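PDB 3H75: periplasmic sugar-binding domain protein from Pseudomonas fluorescens Pf-5, which probably binds carbohydrate in the periplasm as a two-domain solute-binding protein. Local coordinates for residues Glu55-Arg60 / Pro76-Leu81; Leu134-Pro139 / Leu255-Ala260; Gln198-Tyr203 / Met221-Glu226. One frame throughout, in Å; residues are numbered along the deposited sequence.

Interaction 1: Glu55-Arg60 / Pro76-Leu81; sequences ELFQGR and PQILRL
With chi1 at -61°, Phe-57 has CG anti to its own carbonyl carbon, which carries the ring across to Ile-78 and Leu-81 on the neighbouring helix. Ile-78 answers with chi1 near -68°, a setting that leaves its CG2 anti to the backbone N and brings this methyl up to the ring. CG2 meets the edge of the phenyl group, lying in its plane 4.0 Å from Phe-57 CZ. Leu-81 contributes the root of its side chain, with CB 3.8 Å from Phe-57 CD2. Both aliphatic side chains run at about a right angle to Phe-57. The backbone takes part as well: Leu-81 O lies over one ring face, 3.7 Å from Phe-57 CD2, and Ile-78 O approaches Phe-57 CE2 to the same distance from an oblique direction. A flat, wide group suits this place, since it can touch two residues one helical turn apart at once. The two helices flank strand 65-69, one leading into it and one leaving it, as successive crossover helices of a Rossmann-like domain; Phe-57 and Ile-78 both also rest on Leu-66 of that strand. An alanine in place of Phe-57 would strip Ile-78 CG2 and Leu-81 CB of their aromatic neighbour, and is likely to open a gap between the helices. Since the segments share neither a hydrogen bond nor a salt bridge, their contact relies on van der Waals fit and exclusion of water, and is set by shape more than by direction.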
ATOM      1  N   GLU A  55     -10.842  -8.502 -22.341  1.00 16.99           N
ATOM      2  CA  GLU A  55     -11.990  -9.378 -22.516  1.00 18.16           C
ATOM      3  C   GLU A  55     -13.265  -8.844 -21.865  1.00 18.21           C
ATOM      4  O   GLU A  55     -14.370  -9.154 -22.314  1.00 18.52           O
ATOM      5  CB  GLU A  55     -11.642 -10.785 -22.020  1.00 19.01           C
ATOM      6  CG  GLU A  55     -10.605 -11.469 -22.922  1.00 22.00           C
ATOM      7  CD  GLU A  55     -10.198 -12.855 -22.455  1.00 24.66           C
ATOM      8  OE1 GLU A  55     -11.086 -13.663 -22.118  1.00 25.12           O
ATOM      9  OE2 GLU A  55      -8.981 -13.140 -22.439  1.00 28.04           O
ATOM     10  N   LEU A  56     -13.121  -8.026 -20.825  1.00 18.38           N
ATOM     11  CA  LEU A  56     -14.288  -7.439 -20.165  1.00 18.47           C
ATOM     12  C   LEU A  56     -14.966  -6.450 -21.112  1.00 18.81           C
ATOM     13  O   LEU A  56     -16.194  -6.398 -21.202  1.00 18.70           O
ATOM     14  CB  LEU A  56     -13.878  -6.695 -18.886  1.00 18.69           C
ATOM     15  CG  LEU A  56     -13.971  -7.419 -17.541  1.00 21.34           C
ATOM     16  CD1 LEU A  56     -13.448  -6.502 -16.441  1.00 22.49           C
ATOM     17  CD2 LEU A  56     -15.416  -7.816 -17.261  1.00 19.46           C
ATOM     18  N   PHE A  57     -14.156  -5.663 -21.813  1.00 18.98           N
ATOM     19  CA  PHE A  57     -14.683  -4.674 -22.748  1.00 20.97           C
ATOM     20  C   PHE A  57     -15.365  -5.320 -23.951  1.00 23.51           C
ATOM     21  O   PHE A  57     -16.299  -4.752 -24.518  1.00 23.30           O
ATOM     22  CB  PHE A  57     -13.566  -3.752 -23.246  1.00 18.40           C
ATOM     23  CG  PHE A  57     -12.887  -2.970 -22.158  1.00 18.67           C
ATOM     24  CD1 PHE A  57     -13.630  -2.309 -21.188  1.00 18.43           C
ATOM     25  CD2 PHE A  57     -11.500  -2.865 -22.126  1.00 18.17           C
ATOM     26  CE1 PHE A  57     -13.000  -1.555 -20.199  1.00 18.61           C
ATOM     27  CE2 PHE A  57     -10.862  -2.114 -21.144  1.00 17.26           C
ATOM     28  CZ  PHE A  57     -11.613  -1.458 -20.179  1.00 17.03           C
ATOM     29  N   GLN A  58     -14.902  -6.503 -24.338  1.00 26.05           N
ATOM     30  CA  GLN A  58     -15.471  -7.200 -25.489  1.00 28.83           C
ATOM     31  C   GLN A  58     -16.677  -8.061 -25.136  1.00 30.31           C
ATOM     32  O   GLN A  58     -17.417  -8.491 -26.020  1.00 32.31           O
ATOM     33  CB  GLN A  58     -14.415  -8.086 -26.149  1.00 29.18           C
ATOM     34  CG  GLN A  58     -13.139  -7.366 -26.541  1.00 31.54           C
ATOM     35  CD  GLN A  58     -12.146  -8.290 -27.219  1.00 32.67           C
ATOM     36  OE1 GLN A  58     -12.314  -9.509 -27.213  1.00 35.88           O
ATOM     37  NE2 GLN A  58     -11.101  -7.715 -27.799  1.00 32.58           N
ATOM     38  N   GLY A  59     -16.873  -8.317 -23.847  1.00 30.93           N
ATOM     39  CA  GLY A  59     -17.989  -9.148 -23.433  1.00 33.16           C
ATOM     40  C   GLY A  59     -19.268  -8.401 -23.114  1.00 34.49           C
ATOM     41  O   GLY A  59     -19.311  -7.170 -23.139  1.00 36.10           O
ATOM     42  N   ARG A  60     -20.321  -9.159 -22.823  1.00 36.23           N
ATOM     43  CA  ARG A  60     -21.616  -8.588 -22.478  1.00 37.17           C
ATOM     44  C   ARG A  60     -21.712  -8.452 -20.964  1.00 36.61           C
ATOM     45  O   ARG A  60     -20.801  -8.860 -20.239  1.00 37.10           O
ATOM     46  CB  ARG A  60     -22.746  -9.483 -22.998  1.00 39.71           C
ATOM     47  CG  ARG A  60     -23.031  -9.325 -24.487  1.00 42.43           C
ATOM     48  CD  ARG A  60     -23.938 -10.437 -25.002  1.00 45.12           C
ATOM     49  NE  ARG A  60     -25.136 -10.608 -24.184  1.00 47.53           N
ATOM     50  CZ  ARG A  60     -26.082  -9.686 -24.029  1.00 48.79           C
ATOM     51  NH1 ARG A  60     -25.978  -8.512 -24.636  1.00 49.56           N
ATOM     52  NH2 ARG A  60     -27.136  -9.940 -23.263  1.00 49.45           N
ATOM     53  N   PRO A  76      -2.188   2.415 -19.184  1.00 18.59           N
ATOM     54  CA  PRO A  76      -2.448   3.206 -20.394  1.00 19.02           C
ATOM     55  C   PRO A  76      -3.189   2.406 -21.464  1.00 19.41           C
ATOM     56  O   PRO A  76      -4.097   2.921 -22.116  1.00 18.98           O
ATOM     57  CB  PRO A  76      -1.048   3.611 -20.848  1.00 19.17           C
ATOM     58  CG  PRO A  76      -0.303   3.726 -19.554  1.00 20.22           C
ATOM     59  CD  PRO A  76      -0.762   2.486 -18.816  1.00 19.80           C
ATOM     60  N   GLN A  77      -2.803   1.145 -21.639  1.00 19.28           N
ATOM     61  CA  GLN A  77      -3.443   0.297 -22.638  1.00 20.20           C
ATOM     62  C   GLN A  77      -4.903   0.049 -22.280  1.00 19.80           C
ATOM     63  O   GLN A  77      -5.769   0.032 -23.153  1.00 19.59           O
ATOM     64  CB  GLN A  77      -2.697  -1.035 -22.772  1.00 22.80           C
ATOM     65  CG  GLN A  77      -1.213  -0.885 -23.076  1.00 26.19           C
ATOM     66  CD  GLN A  77      -0.571  -2.181 -23.538  1.00 29.41           C
ATOM     67  OE1 GLN A  77       0.651  -2.331 -23.504  1.00 34.58           O
ATOM     68  NE2 GLN A  77      -1.395  -3.120 -23.988  1.00 31.36           N
ATOM     69  N   ILE A  78      -5.183  -0.141 -20.996  1.00 18.68           N
ATOM     70  CA  ILE A  78      -6.555  -0.370 -20.562  1.00 18.67           C
ATOM     71  C   ILE A  78      -7.396   0.888 -20.772  1.00 20.11           C
ATOM     72  O   ILE A  78      -8.575   0.806 -21.112  1.00 19.96           O
ATOM     73  CB  ILE A  78      -6.600  -0.802 -19.078  1.00 18.19           C
ATOM     74  CG1 ILE A  78      -5.975  -2.193 -18.940  1.00 18.28           C
ATOM     75  CG2 ILE A  78      -8.040  -0.795 -18.566  1.00 18.04           C
ATOM     76  CD1 ILE A  78      -5.952  -2.740 -17.518  1.00 16.26           C
ATOM     77  N   LEU A  79      -6.787   2.053 -20.575  1.00 21.70           N
ATOM     78  CA  LEU A  79      -7.496   3.314 -20.770  1.00 23.09           C
ATOM     79  C   LEU A  79      -7.919   3.453 -22.231  1.00 24.27           C
ATOM     80  O   LEU A  79      -9.047   3.846 -22.524  1.00 24.05           O
ATOM     81  CB  LEU A  79      -6.604   4.490 -20.372  1.00 24.59           C
ATOM     82  CG  LEU A  79      -6.362   4.657 -18.870  1.00 26.80           C
ATOM     83  CD1 LEU A  79      -5.286   5.707 -18.628  1.00 28.00           C
ATOM     84  CD2 LEU A  79      -7.667   5.050 -18.192  1.00 27.97           C
ATOM     85  N   ARG A  80      -7.012   3.123 -23.144  1.00 25.25           N
ATOM     86  CA  ARG A  80      -7.308   3.214 -24.568  1.00 26.57           C
ATOM     87  C   ARG A  80      -8.339   2.178 -25.004  1.00 27.08           C
ATOM     88  O   ARG A  80      -9.171   2.447 -25.869  1.00 27.03           O
ATOM     89  CB  ARG A  80      -6.029   3.046 -25.396  1.00 28.28           C
ATOM     90  CG  ARG A  80      -5.045   4.203 -25.267  1.00 31.27           C
ATOM     91  CD  ARG A  80      -3.968   4.145 -26.349  1.00 33.64           C
ATOM     92  NE  ARG A  80      -3.038   3.032 -26.169  1.00 35.44           N
ATOM     93  CZ  ARG A  80      -2.121   2.970 -25.207  1.00 35.96           C
ATOM     94  NH1 ARG A  80      -2.005   3.958 -24.331  1.00 37.78           N
ATOM     95  NH2 ARG A  80      -1.315   1.920 -25.126  1.00 37.22           N
ATOM     96  N   LEU A  81      -8.286   0.993 -24.402  1.00 26.80           N
ATOM     97  CA  LEU A  81      -9.221  -0.072 -24.743  1.00 26.99           C
ATOM     98  C   LEU A  81     -10.626   0.188 -24.209  1.00 26.49           C
ATOM     99  O   LEU A  81     -11.609  -0.280 -24.784  1.00 25.40           O
ATOM    100  CB  LEU A  81      -8.710  -1.416 -24.213  1.00 27.99           C
ATOM    101  CG  LEU A  81      -7.703  -2.185 -25.077  1.00 29.35           C
ATOM    102  CD1 LEU A  81      -6.570  -1.273 -25.517  1.00 31.16           C
ATOM    103  CD2 LEU A  81      -7.166  -3.372 -24.295  1.00 29.86           C
TER

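Interaction 2: Leu134-Pro139 / Leu255-Ala260; sequences LHKLGP and LSVLEA
The contact belongs to the second alpha/beta domain of the periplasmic binding protein fold, where the last turn of helix 122-137 packs beside the chain entering strand 257-260. Lys-136 reaches over from the helix, and its aliphatic stem meets Ser-256 and Val-257. Its CD lies 3.9 Å from Ser-256 CB, one carbon against another. Serine suits this position because its side chain is small, so that the lysine stem can come close to the backbone behind it. The next atom outward, Lys-136 CE, comes to 3.1 Å from Ser-256 O, a close approach, and stands 3.9 Å from Val-257 CG2. Up to CE the lysine is extended; a bend at chi4 (-58°) then turns the amino group, leaving NZ 4.1 Å from Ser-256 O, too far for a hydrogen bond. In Val-257, chi1 of -177° leaves CG2 beside the backbone N and anti to the carbonyl carbon, where it meets Lys-136 CE. A branched apolar residue suits this position, because Val-257 also packs on Glu-132 and Leu-133 of the same helix and on Ser-238 of the adjoining strand. Lys-136 and Ser-256 both touch Leu-236, which begins that strand. The backbone here is fixed by the strand too: Ser-256 and Val-257 bond to Phe-237, and Val-257 also to Gly-239. Lysine is apt at this exposed border, having four methylenes for packing and an ammonium end that can stay with water. The methylene at CE, next to the charged nitrogen, is probably somewhat polarised, so its closeness to Ser-256 O may be mildly favourable, but the contact remains chiefly one of van der Waals packing.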
ATOM      1  N   LEU A 134      15.944   6.434  12.128  1.00  8.09           N
ATOM      2  CA  LEU A 134      17.021   7.278  12.634  1.00 10.13           C
ATOM      3  C   LEU A 134      16.713   7.732  14.053  1.00  9.94           C
ATOM      4  O   LEU A 134      17.603   7.783  14.907  1.00 10.14           O
ATOM      5  CB  LEU A 134      17.207   8.495  11.724  1.00 10.16           C
ATOM      6  CG  LEU A 134      18.022   8.226  10.461  1.00 11.33           C
ATOM      7  CD1 LEU A 134      17.975   9.442   9.539  1.00 13.55           C
ATOM      8  CD2 LEU A 134      19.457   7.910  10.854  1.00 13.03           C
ATOM      9  N   HIS A 135      15.452   8.056  14.309  1.00 10.73           N
ATOM     10  CA  HIS A 135      15.068   8.502  15.641  1.00 14.24           C
ATOM     11  C   HIS A 135      15.285   7.411  16.683  1.00 14.74           C
ATOM     12  O   HIS A 135      15.821   7.664  17.766  1.00 15.75           O
ATOM     13  CB  HIS A 135      13.605   8.927  15.666  1.00 15.59           C
ATOM     14  CG  HIS A 135      13.183   9.504  16.978  1.00 19.42           C
ATOM     15  ND1 HIS A 135      13.679  10.700  17.454  1.00 22.60           N
ATOM     16  CD2 HIS A 135      12.365   9.024  17.943  1.00 22.46           C
ATOM     17  CE1 HIS A 135      13.185  10.930  18.657  1.00 22.40           C
ATOM     18  NE2 HIS A 135      12.385   9.928  18.978  1.00 23.63           N
ATOM     19  N   LYS A 136      14.871   6.192  16.356  1.00 13.30           N
ATOM     20  CA  LYS A 136      15.015   5.076  17.281  1.00 14.23           C
ATOM     21  C   LYS A 136      16.463   4.639  17.484  1.00 14.29           C
ATOM     22  O   LYS A 136      16.833   4.203  18.575  1.00 15.53           O
ATOM     23  CB  LYS A 136      14.157   3.900  16.807  1.00 15.81           C
ATOM     24  CG  LYS A 136      12.672   4.236  16.762  1.00 18.65           C
ATOM     25  CD  LYS A 136      11.833   3.041  16.352  1.00 20.55           C
ATOM     26  CE  LYS A 136      10.372   3.428  16.205  1.00 24.81           C
ATOM     27  NZ  LYS A 136       9.816   3.987  17.465  1.00 26.38           N
ATOM     28  N   LEU A 137      17.287   4.754  16.446  1.00 12.71           N
ATOM     29  CA  LEU A 137      18.690   4.372  16.572  1.00 11.56           C
ATOM     30  C   LEU A 137      19.373   5.291  17.579  1.00 13.03           C
ATOM     31  O   LEU A 137      20.228   4.857  18.358  1.00 12.62           O
ATOM     32  CB  LEU A 137      19.406   4.474  15.221  1.00 10.89           C
ATOM     33  CG  LEU A 137      20.882   4.069  15.254  1.00 11.46           C
ATOM     34  CD1 LEU A 137      20.982   2.587  15.583  1.00 12.55           C
ATOM     35  CD2 LEU A 137      21.545   4.358  13.906  1.00 11.67           C
ATOM     36  N   GLY A 138      18.989   6.564  17.553  1.00 14.34           N
ATOM     37  CA  GLY A 138      19.569   7.537  18.460  1.00 17.71           C
ATOM     38  C   GLY A 138      20.995   7.919  18.121  1.00 20.48           C
ATOM     39  O   GLY A 138      21.518   7.536  17.071  1.00 18.77           O
ATOM     40  N   PRO A 139      21.650   8.689  19.000  1.00 22.63           N
ATOM     41  CA  PRO A 139      23.027   9.166  18.866  1.00 27.03           C
ATOM     42  C   PRO A 139      24.071   8.081  18.617  1.00 28.56           C
ATOM     43  O   PRO A 139      23.852   6.903  18.894  1.00 29.59           O
ATOM     44  CB  PRO A 139      23.258   9.893  20.186  1.00 26.34           C
ATOM     45  CG  PRO A 139      21.920  10.492  20.444  1.00 25.45           C
ATOM     46  CD  PRO A 139      20.991   9.339  20.146  1.00 24.72           C
ATOM     47  N   LEU A 255      10.668  -5.550  15.026  1.00 11.32           N
ATOM     48  CA  LEU A 255      10.486  -4.710  13.844  1.00  9.86           C
ATOM     49  C   LEU A 255      10.310  -3.338  14.482  1.00  9.73           C
ATOM     50  O   LEU A 255       9.461  -3.170  15.356  1.00 10.75           O
ATOM     51  CB  LEU A 255       9.226  -5.125  13.077  1.00  9.43           C
ATOM     52  CG  LEU A 255       8.823  -4.269  11.868  1.00  7.92           C
ATOM     53  CD1 LEU A 255       9.969  -4.183  10.878  1.00  7.43           C
ATOM     54  CD2 LEU A 255       7.587  -4.880  11.208  1.00  9.28           C
ATOM     55  N   SER A 256      11.103  -2.361  14.053  1.00  8.83           N
ATOM     56  CA  SER A 256      11.064  -1.032  14.660  1.00  9.15           C
ATOM     57  C   SER A 256      10.030  -0.047  14.155  1.00  9.45           C
ATOM     58  O   SER A 256       9.522   0.769  14.926  1.00  9.85           O
ATOM     59  CB  SER A 256      12.449  -0.386  14.575  1.00 10.33           C
ATOM     60  OG  SER A 256      13.383  -1.113  15.354  1.00 12.53           O
ATOM     61  N   VAL A 257       9.729  -0.110  12.865  1.00  8.81           N
ATOM     62  CA  VAL A 257       8.759   0.796  12.264  1.00  7.97           C
ATOM     63  C   VAL A 257       7.877   0.028  11.289  1.00  7.13           C
ATOM     64  O   VAL A 257       8.378  -0.750  10.482  1.00  7.88           O
ATOM     65  CB  VAL A 257       9.462   1.923  11.471  1.00  9.05           C
ATOM     66  CG1 VAL A 257       8.422   2.895  10.927  1.00 10.94           C
ATOM     67  CG2 VAL A 257      10.468   2.648  12.362  1.00 11.18           C
ATOM     68  N   LEU A 258       6.567   0.244  11.367  1.00  6.55           N
ATOM     69  CA  LEU A 258       5.645  -0.422  10.454  1.00  6.97           C
ATOM     70  C   LEU A 258       4.593   0.578  10.013  1.00  7.56           C
ATOM     71  O   LEU A 258       3.732   0.977  10.803  1.00  8.13           O
ATOM     72  CB  LEU A 258       4.980  -1.633  11.126  1.00  8.18           C
ATOM     73  CG  LEU A 258       4.039  -2.474  10.251  1.00  6.83           C
ATOM     74  CD1 LEU A 258       4.773  -2.981   9.004  1.00  7.19           C
ATOM     75  CD2 LEU A 258       3.508  -3.643  11.072  1.00  8.42           C
ATOM     76  N   GLU A 259       4.694   1.016   8.759  1.00  6.54           N
ATOM     77  CA  GLU A 259       3.742   1.964   8.185  1.00  7.95           C
ATOM     78  C   GLU A 259       2.563   1.161   7.660  1.00  7.85           C
ATOM     79  O   GLU A 259       2.737   0.243   6.858  1.00  9.12           O
ATOM     80  CB  GLU A 259       4.376   2.738   7.025  1.00  7.15           C
ATOM     81  CG  GLU A 259       5.427   3.767   7.423  1.00 11.23           C
ATOM     82  CD  GLU A 259       4.824   4.996   8.072  1.00 15.39           C
ATOM     83  OE1 GLU A 259       3.657   5.317   7.767  1.00 17.16           O
ATOM     84  OE2 GLU A 259       5.524   5.649   8.874  1.00 18.69           O
ATOM     85  N   ALA A 260       1.358   1.504   8.100  1.00  9.11           N
ATOM     86  CA  ALA A 260       0.185   0.764   7.655  1.00  8.33           C
ATOM     87  C   ALA A 260      -1.011   1.667   7.458  1.00  8.80           C
ATOM     88  O   ALA A 260      -1.027   2.801   7.936  1.00  8.09           O
ATOM     89  CB  ALA A 260      -0.156  -0.330   8.665  1.00  9.80           C
TER

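Interaction 3: Gln198-Tyr203 / Met221-Glu226; sequences QLLKRY and MQAARE. With SO4 (sulfate ion), chain C.
Leu-200 points its CB at Ala-223 and Ala-224 of the facing helix. Beyond CB, CG stands anti to the carbonyl carbon (chi1 -74°), which starts the chain toward that helix. Of the two end methyls, CD1 does the touching: it lies 3.6 Å from Ala-224 CA and 3.7 Å from Ala-224 CB, while CD2 makes no close approach to Ala-224. The CD1 methyl reaches Ala-223 more loosely, with CD1 4.5 Å from Ala-223 CB. Two successive alanines suit this surface, since their short side chains let the leucine methyl come right up to the helix backbone. The leucine also packs on Leu-149 of strand 146-152 and on Leu-235, which Ala-224 touches too. Two residues along, Arg-202 turns to a sulfate, probably from the crystallisation liquor. Arg-202 NH1 donates to sulfate O2 at 2.7 Å in a nearly straight bond (177°), whereas NH2 makes a weak one to sulfate O3 at 3.3 Å. The sulphur lies at the guanidinium edge, in its plane, and Arg-180 supplies a further donor to the anion. With CG anti to the backbone N, Arg-202 CG sits above the centre of the Tyr-203 ring, and the bend at chi2 (68°) then brings the guanidinium round so that Tyr-203 CE1 lies over one of its faces. Two chemistries thus share one helix end: a buried apolar contact that excludes water between the helices, and an exposed pairing of cation and anion that is likely to reflect the crystal medium.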
ATOM      1  N   GLN A 198      23.584 -12.055   1.797  1.00 20.42           N
ATOM      2  CA  GLN A 198      24.805 -11.563   1.179  1.00 21.47           C
ATOM      3  C   GLN A 198      25.163 -10.156   1.650  1.00 20.27           C
ATOM      4  O   GLN A 198      26.282  -9.908   2.100  1.00 18.84           O
ATOM      5  CB  GLN A 198      24.652 -11.569  -0.342  1.00 23.80           C
ATOM      6  CG  GLN A 198      24.315 -12.931  -0.925  1.00 29.85           C
ATOM      7  CD  GLN A 198      24.051 -12.876  -2.417  1.00 34.29           C
ATOM      8  OE1 GLN A 198      24.912 -12.466  -3.197  1.00 38.00           O
ATOM      9  NE2 GLN A 198      22.854 -13.287  -2.821  1.00 36.61           N
ATOM     10  N   LEU A 199      24.200  -9.244   1.552  1.00 18.26           N
ATOM     11  CA  LEU A 199      24.412  -7.851   1.936  1.00 18.00           C
ATOM     12  C   LEU A 199      24.825  -7.616   3.390  1.00 17.75           C
ATOM     13  O   LEU A 199      25.714  -6.804   3.660  1.00 17.61           O
ATOM     14  CB  LEU A 199      23.153  -7.034   1.616  1.00 16.88           C
ATOM     15  CG  LEU A 199      22.812  -6.914   0.127  1.00 16.66           C
ATOM     16  CD1 LEU A 199      21.430  -6.305  -0.046  1.00 17.36           C
ATOM     17  CD2 LEU A 199      23.869  -6.073  -0.581  1.00 17.16           C
ATOM     18  N   LEU A 200      24.189  -8.309   4.329  1.00 17.42           N
ATOM     19  CA  LEU A 200      24.522  -8.123   5.736  1.00 18.48           C
ATOM     20  C   LEU A 200      25.903  -8.658   6.082  1.00 19.24           C
ATOM     21  O   LEU A 200      26.503  -8.247   7.073  1.00 19.58           O
ATOM     22  CB  LEU A 200      23.464  -8.773   6.631  1.00 18.12           C
ATOM     23  CG  LEU A 200      22.143  -8.003   6.703  1.00 17.84           C
ATOM     24  CD1 LEU A 200      21.116  -8.820   7.472  1.00 17.26           C
ATOM     25  CD2 LEU A 200      22.376  -6.650   7.374  1.00 16.29           C
ATOM     26  N   LYS A 201      26.401  -9.575   5.260  1.00 20.58           N
ATOM     27  CA  LYS A 201      27.724 -10.142   5.481  1.00 22.71           C
ATOM     28  C   LYS A 201      28.753  -9.182   4.885  1.00 21.60           C
ATOM     29  O   LYS A 201      29.812  -8.941   5.468  1.00 21.82           O
ATOM     30  CB  LYS A 201      27.831 -11.513   4.807  1.00 25.60           C
ATOM     31  CG  LYS A 201      29.070 -12.303   5.199  1.00 28.89           C
ATOM     32  CD  LYS A 201      29.089 -13.665   4.525  1.00 30.67           C
ATOM     33  CE  LYS A 201      30.191 -14.548   5.095  1.00 33.12           C
ATOM     34  NZ  LYS A 201      31.534 -13.911   4.990  1.00 33.09           N
ATOM     35  N   ARG A 202      28.421  -8.635   3.721  1.00 20.53           N
ATOM     36  CA  ARG A 202      29.285  -7.693   3.017  1.00 19.27           C
ATOM     37  C   ARG A 202      29.388  -6.346   3.731  1.00 19.00           C
ATOM     38  O   ARG A 202      30.443  -5.711   3.722  1.00 18.03           O
ATOM     39  CB  ARG A 202      28.757  -7.467   1.599  1.00 19.85           C
ATOM     40  CG  ARG A 202      29.437  -6.332   0.844  1.00 21.80           C
ATOM     41  CD  ARG A 202      30.883  -6.660   0.507  1.00 25.47           C
ATOM     42  NE  ARG A 202      31.544  -5.559  -0.191  1.00 27.56           N
ATOM     43  CZ  ARG A 202      31.981  -4.450   0.398  1.00 28.50           C
ATOM     44  NH1 ARG A 202      31.836  -4.288   1.705  1.00 27.32           N
ATOM     45  NH2 ARG A 202      32.565  -3.501  -0.321  1.00 29.31           N
ATOM     46  N   TYR A 203      28.287  -5.918   4.343  1.00 17.22           N
ATOM     47  CA  TYR A 203      28.240  -4.637   5.047  1.00 15.67           C
ATOM     48  C   TYR A 203      27.858  -4.846   6.508  1.00 15.41           C
ATOM     49  O   TYR A 203      26.748  -4.519   6.928  1.00 14.27           O
ATOM     50  CB  TYR A 203      27.218  -3.717   4.373  1.00 15.80           C
ATOM     51  CG  TYR A 203      27.480  -3.485   2.903  1.00 16.92           C
ATOM     52  CD1 TYR A 203      28.571  -2.724   2.483  1.00 16.68           C
ATOM     53  CD2 TYR A 203      26.641  -4.029   1.929  1.00 16.59           C
ATOM     54  CE1 TYR A 203      28.820  -2.508   1.135  1.00 17.38           C
ATOM     55  CE2 TYR A 203      26.881  -3.817   0.573  1.00 17.60           C
ATOM     56  CZ  TYR A 203      27.973  -3.055   0.185  1.00 18.25           C
ATOM     57  OH  TYR A 203      28.223  -2.844  -1.151  1.00 20.90           O
HETATM   58  N   MSE A 221      15.187  -9.832   8.153  1.00  9.27           N
HETATM   59  CA  MSE A 221      15.341 -10.054   9.584  1.00 10.49           C
HETATM   60  C   MSE A 221      15.812 -11.470   9.884  1.00 12.11           C
HETATM   61  O   MSE A 221      16.603 -11.680  10.801  1.00 12.78           O
HETATM   62  CB  MSE A 221      14.024  -9.771  10.304  1.00 11.51           C
HETATM   63  CG  MSE A 221      13.756  -8.283  10.498  1.00 11.64           C
HETATM   64 SE   MSE A 221      11.924  -7.885  10.966  1.00 19.09          SE
HETATM   65  CE  MSE A 221      11.878  -8.657  12.748  1.00 15.23           C
ATOM     66  N   GLN A 222      15.332 -12.439   9.113  1.00 13.26           N
ATOM     67  CA  GLN A 222      15.748 -13.820   9.328  1.00 14.79           C
ATOM     68  C   GLN A 222      17.225 -13.955   8.982  1.00 14.46           C
ATOM     69  O   GLN A 222      17.985 -14.585   9.716  1.00 14.40           O
ATOM     70  CB  GLN A 222      14.932 -14.781   8.462  1.00 14.63           C
ATOM     71  CG  GLN A 222      15.146 -16.242   8.838  1.00 18.99           C
ATOM     72  CD  GLN A 222      14.255 -17.185   8.060  1.00 20.60           C
ATOM     73  OE1 GLN A 222      13.087 -16.886   7.813  1.00 21.17           O
ATOM     74  NE2 GLN A 222      14.796 -18.339   7.682  1.00 22.62           N
ATOM     75  N   ALA A 223      17.628 -13.361   7.864  1.00 15.25           N
ATOM     76  CA  ALA A 223      19.025 -13.414   7.448  1.00 15.65           C
ATOM     77  C   ALA A 223      19.878 -12.780   8.547  1.00 16.18           C
ATOM     78  O   ALA A 223      20.965 -13.260   8.869  1.00 15.91           O
ATOM     79  CB  ALA A 223      19.210 -12.667   6.131  1.00 15.18           C
ATOM     80  N   ALA A 224      19.368 -11.700   9.130  1.00 15.10           N
ATOM     81  CA  ALA A 224      20.074 -10.996  10.194  1.00 15.32           C
ATOM     82  C   ALA A 224      20.278 -11.880  11.427  1.00 16.62           C
ATOM     83  O   ALA A 224      21.376 -11.930  11.986  1.00 17.95           O
ATOM     84  CB  ALA A 224      19.306  -9.730  10.574  1.00 14.74           C
ATOM     85  N   ARG A 225      19.222 -12.569  11.853  1.00 18.55           N
ATOM     86  CA  ARG A 225      19.317 -13.440  13.022  1.00 20.65           C
ATOM     87  C   ARG A 225      20.360 -14.534  12.805  1.00 21.89           C
ATOM     88  O   ARG A 225      21.110 -14.884  13.717  1.00 22.61           O
ATOM     89  CB  ARG A 225      17.958 -14.085  13.331  1.00 20.63           C
ATOM     90  CG  ARG A 225      16.900 -13.124  13.857  1.00 21.07           C
ATOM     91  CD  ARG A 225      15.695 -13.880  14.415  1.00 21.62           C
ATOM     92  NE  ARG A 225      15.006 -14.670  13.396  1.00 22.65           N
ATOM     93  CZ  ARG A 225      14.100 -14.184  12.553  1.00 23.63           C
ATOM     94  NH1 ARG A 225      13.761 -12.903  12.606  1.00 20.14           N
ATOM     95  NH2 ARG A 225      13.536 -14.977  11.653  1.00 24.43           N
ATOM     96  N   GLU A 226      20.399 -15.066  11.588  1.00 22.33           N
ATOM     97  CA  GLU A 226      21.340 -16.120  11.233  1.00 24.48           C
ATOM     98  C   GLU A 226      22.797 -15.675  11.296  1.00 24.59           C
ATOM     99  O   GLU A 226      23.699 -16.504  11.428  1.00 26.00           O
ATOM    100  CB  GLU A 226      21.017 -16.649   9.834  1.00 25.12           C
ATOM    101  CG  GLU A 226      19.853 -17.624   9.802  1.00 28.64           C
ATOM    102  CD  GLU A 226      19.313 -17.855   8.408  1.00 29.69           C
ATOM    103  OE1 GLU A 226      20.099 -17.791   7.440  1.00 32.57           O
ATOM    104  OE2 GLU A 226      18.099 -18.114   8.281  1.00 33.50           O
TER
HETATM  105  S   SO4 C 401      33.529  -0.895   2.544  1.00 26.95           S
HETATM  106  O1  SO4 C 401      33.227   0.272   3.398  1.00 20.45           O
HETATM  107  O2  SO4 C 401      32.679  -2.025   2.973  1.00 21.10           O
HETATM  108  O3  SO4 C 401      33.255  -0.565   1.131  1.00 20.32           O
HETATM  109  O4  SO4 C 401      34.953  -1.252   2.696  1.00 21.44           O

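In the fold
Interaction 1 comes first along the chain and sits in the domain built on the parallel sheet containing strand 65-69. Interactions 2 and 3 belong to the other domain, around the sheet containing strands 146-152 and 257-260, and both segments of interaction 3 fall between those of interaction 2 in sequence. Their centres are about 19 Å apart, and they touch where Leu-255 N lies 4.0 Å from Met-221 CE, a selenomethionine methyl. Interaction 1 is remote, its centre about 44 Å from that of interaction 2 and 45 Å from that of interaction 3. Each contact thus lies within one domain, helix on helix in 1 and 3, helix on sheet in 2, consistent with a two-domain binding protein.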